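Local coordinates for protein probable tautomerase HP_0924 (Helicobacter pylori, PDB 3M21) that is a probable tautomerase, a small single-domain protein of the MIF clan that assembles as a hexamer, at residues Ile5-Pro9 against Glu47-Tyr53. Residue numbers count along the deposited sequence, not the author numbering.
Sequences IKLVP and EVDSNNY
This contact closes the end of the parallel beta-alpha-beta unit of a tautomerase (MIF clan) subunit. Strands 2-7 and 42-47 lie side by side, joined through helix 16-34. L7 bridges E47 in parallel register, CA to CA 5.4 Å, and V8 CA lies 4.8 Å from V48 CA. One backbone hydrogen bond crosses, V48 N to L7 O, 2.8 Å and nearly straight at 173°. The same L7 O receives a CA-H...O contact from E47 CA at 3.5 Å. V8 CA returns one to V48 O at 3.3 Å. Both segments stay extended through V8 and V48, then part.

L7 (chi1 p, chi2 p) and E47 (m, t) share a sheet face, L7 CD1 to E47 CG 4.3 Å. E47 OE1 forms a salt bridge with K19 of the same chain and a hydrogen bond with N52 of a neighbouring subunit. K6 (m, t, t, m) carries its amine away to D46, as a salt bridge.

V8 (chi1 t) is the centre of the contact. Beyond V48, the chain turns back at 49-52. D49 OD1 accepts from N51 N at 2.9 Å, an Asx turn, and from N51 ND2, also at 2.9 Å. N52 N bonds D49 O at 2.8 Å. This turn brings S50 and Y53 to V8: V8 CG1 lies 3.7 Å from S50 CB. Y53 (chi1 t, chi2 124°) points toward segment 5-9, and its strand pairs antiparallel with one of a second subunit. The edge of its ring meets K6 O, with Y53 CE1 at 4.1 Å. Y53 CD1 lies 3.5 Å from V8 CG2.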
loop_
_atom_site.group_PDB
_atom_site.type_symbol
_atom_site.label_atom_id
_atom_site.label_comp_id
_atom_site.label_asym_id
_atom_site.label_seq_id
_atom_site.Cartn_x
_atom_site.Cartn_y
_atom_site.Cartn_z
ATOM N N ILE F 5 -4.214 -2.949 -7.488
ATOM C CA ILE F 5 -5.207 -2.145 -8.174
ATOM C C ILE F 5 -6.348 -1.910 -7.206
ATOM O O ILE F 5 -6.918 -2.861 -6.682
ATOM C CB ILE F 5 -5.767 -2.877 -9.410
ATOM C CG1 ILE F 5 -4.663 -3.107 -10.438
ATOM C CG2 ILE F 5 -6.904 -2.081 -10.014
ATOM C CD1 ILE F 5 -5.077 -4.042 -11.562
ATOM N N LYS F 6 -6.679 -0.649 -6.969
ATOM C CA LYS F 6 -7.773 -0.325 -6.070
ATOM C C LYS F 6 -8.856 0.360 -6.884
ATOM O O LYS F 6 -8.606 1.373 -7.547
ATOM C CB LYS F 6 -7.287 0.600 -4.957
ATOM C CG LYS F 6 -6.226 -0.029 -4.065
ATOM C CD LYS F 6 -5.837 0.899 -2.919
ATOM C CE LYS F 6 -4.707 0.310 -2.109
ATOM N NZ LYS F 6 -5.067 -1.017 -1.544
ATOM N N LEU F 7 -10.061 -0.193 -6.836
ATOM C CA LEU F 7 -11.175 0.362 -7.590
ATOM C C LEU F 7 -12.484 0.260 -6.811
ATOM O O LEU F 7 -12.577 -0.483 -5.840
ATOM C CB LEU F 7 -11.295 -0.382 -8.917
ATOM C CG LEU F 7 -11.543 -1.894 -8.803
ATOM C CD1 LEU F 7 -13.005 -2.149 -8.469
ATOM C CD2 LEU F 7 -11.195 -2.589 -10.119
ATOM N N VAL F 8 -13.490 1.009 -7.241
ATOM C CA VAL F 8 -14.796 0.976 -6.586
ATOM C C VAL F 8 -15.785 0.193 -7.449
ATOM O O VAL F 8 -15.960 0.494 -8.636
ATOM C CB VAL F 8 -15.355 2.397 -6.376
ATOM C CG1 VAL F 8 -16.633 2.340 -5.558
ATOM C CG2 VAL F 8 -14.320 3.254 -5.693
ATOM N N PRO F 9 -16.428 -0.840 -6.871
ATOM C CA PRO F 9 -17.400 -1.641 -7.629
ATOM C C PRO F 9 -18.512 -0.771 -8.198
ATOM O O PRO F 9 -18.796 0.305 -7.674
ATOM C CB PRO F 9 -17.939 -2.615 -6.583
ATOM C CG PRO F 9 -16.766 -2.827 -5.692
ATOM C CD PRO F 9 -16.224 -1.410 -5.528
ATOM N N GLU F 47 -11.271 -4.046 -3.733
ATOM C CA GLU F 47 -12.547 -3.443 -4.054
ATOM C C GLU F 47 -12.932 -2.539 -2.895
ATOM O O GLU F 47 -13.185 -3.004 -1.779
ATOM C CB GLU F 47 -13.595 -4.530 -4.294
ATOM C CG GLU F 47 -13.358 -5.289 -5.592
ATOM C CD GLU F 47 -14.226 -6.530 -5.733
ATOM O OE1 GLU F 47 -13.701 -7.644 -5.573
ATOM O OE2 GLU F 47 -15.432 -6.387 -5.996
ATOM N N VAL F 48 -12.951 -1.239 -3.173
ATOM C CA VAL F 48 -13.254 -0.217 -2.175
ATOM C C VAL F 48 -14.688 0.278 -2.236
ATOM O O VAL F 48 -15.196 0.605 -3.312
ATOM C CB VAL F 48 -12.319 0.992 -2.365
ATOM C CG1 VAL F 48 -12.507 1.979 -1.233
ATOM C CG2 VAL F 48 -10.878 0.516 -2.445
ATOM N N ASP F 49 -15.335 0.340 -1.077
ATOM C CA ASP F 49 -16.711 0.821 -0.999
ATOM C C ASP F 49 -16.743 2.261 -1.493
ATOM O O ASP F 49 -15.835 3.043 -1.207
ATOM C CB ASP F 49 -17.207 0.758 0.444
ATOM C CG ASP F 49 -18.688 1.044 0.564
ATOM O OD1 ASP F 49 -19.064 2.224 0.726
ATOM O OD2 ASP F 49 -19.477 0.078 0.481
ATOM N N SER F 50 -17.790 2.605 -2.237
ATOM C CA SER F 50 -17.929 3.951 -2.786
ATOM C C SER F 50 -17.894 5.059 -1.735
ATOM O O SER F 50 -17.686 6.224 -2.073
ATOM C CB SER F 50 -19.219 4.057 -3.601
ATOM O OG SER F 50 -20.352 3.956 -2.763
ATOM N N ASN F 51 -18.090 4.697 -0.468
ATOM C CA ASN F 51 -18.064 5.660 0.643
ATOM C C ASN F 51 -16.674 5.768 1.280
ATOM O O ASN F 51 -16.428 6.637 2.118
ATOM C CB ASN F 51 -19.062 5.229 1.730
ATOM C CG ASN F 51 -20.517 5.354 1.280
ATOM O OD1 ASN F 51 -21.048 6.456 1.156
ATOM N ND2 ASN F 51 -21.155 4.226 1.029
ATOM N N ASN F 52 -15.777 4.874 0.880
ATOM C CA ASN F 52 -14.424 4.814 1.419
ATOM C C ASN F 52 -13.365 5.365 0.470
ATOM O O ASN F 52 -12.180 5.437 0.809
ATOM C CB ASN F 52 -14.091 3.365 1.744
ATOM C CG ASN F 52 -14.918 2.819 2.901
ATOM O OD1 ASN F 52 -16.145 2.970 2.948
ATOM N ND2 ASN F 52 -14.241 2.167 3.838
ATOM N N TYR F 53 -13.801 5.741 -0.722
ATOM C CA TYR F 53 -12.896 6.252 -1.746
ATOM C C TYR F 53 -13.250 7.703 -2.043
ATOM O O TYR F 53 -14.416 8.035 -2.261
ATOM C CB TYR F 53 -13.048 5.391 -2.999
ATOM C CG TYR F 53 -11.960 5.540 -4.037
ATOM C CD1 TYR F 53 -11.239 4.424 -4.474
ATOM C CD2 TYR F 53 -11.690 6.779 -4.639
ATOM C CE1 TYR F 53 -10.284 4.533 -5.485
ATOM C CE2 TYR F 53 -10.729 6.890 -5.654
ATOM C CZ TYR F 53 -10.037 5.759 -6.066
ATOM O OH TYR F 53 -9.082 5.850 -7.052
#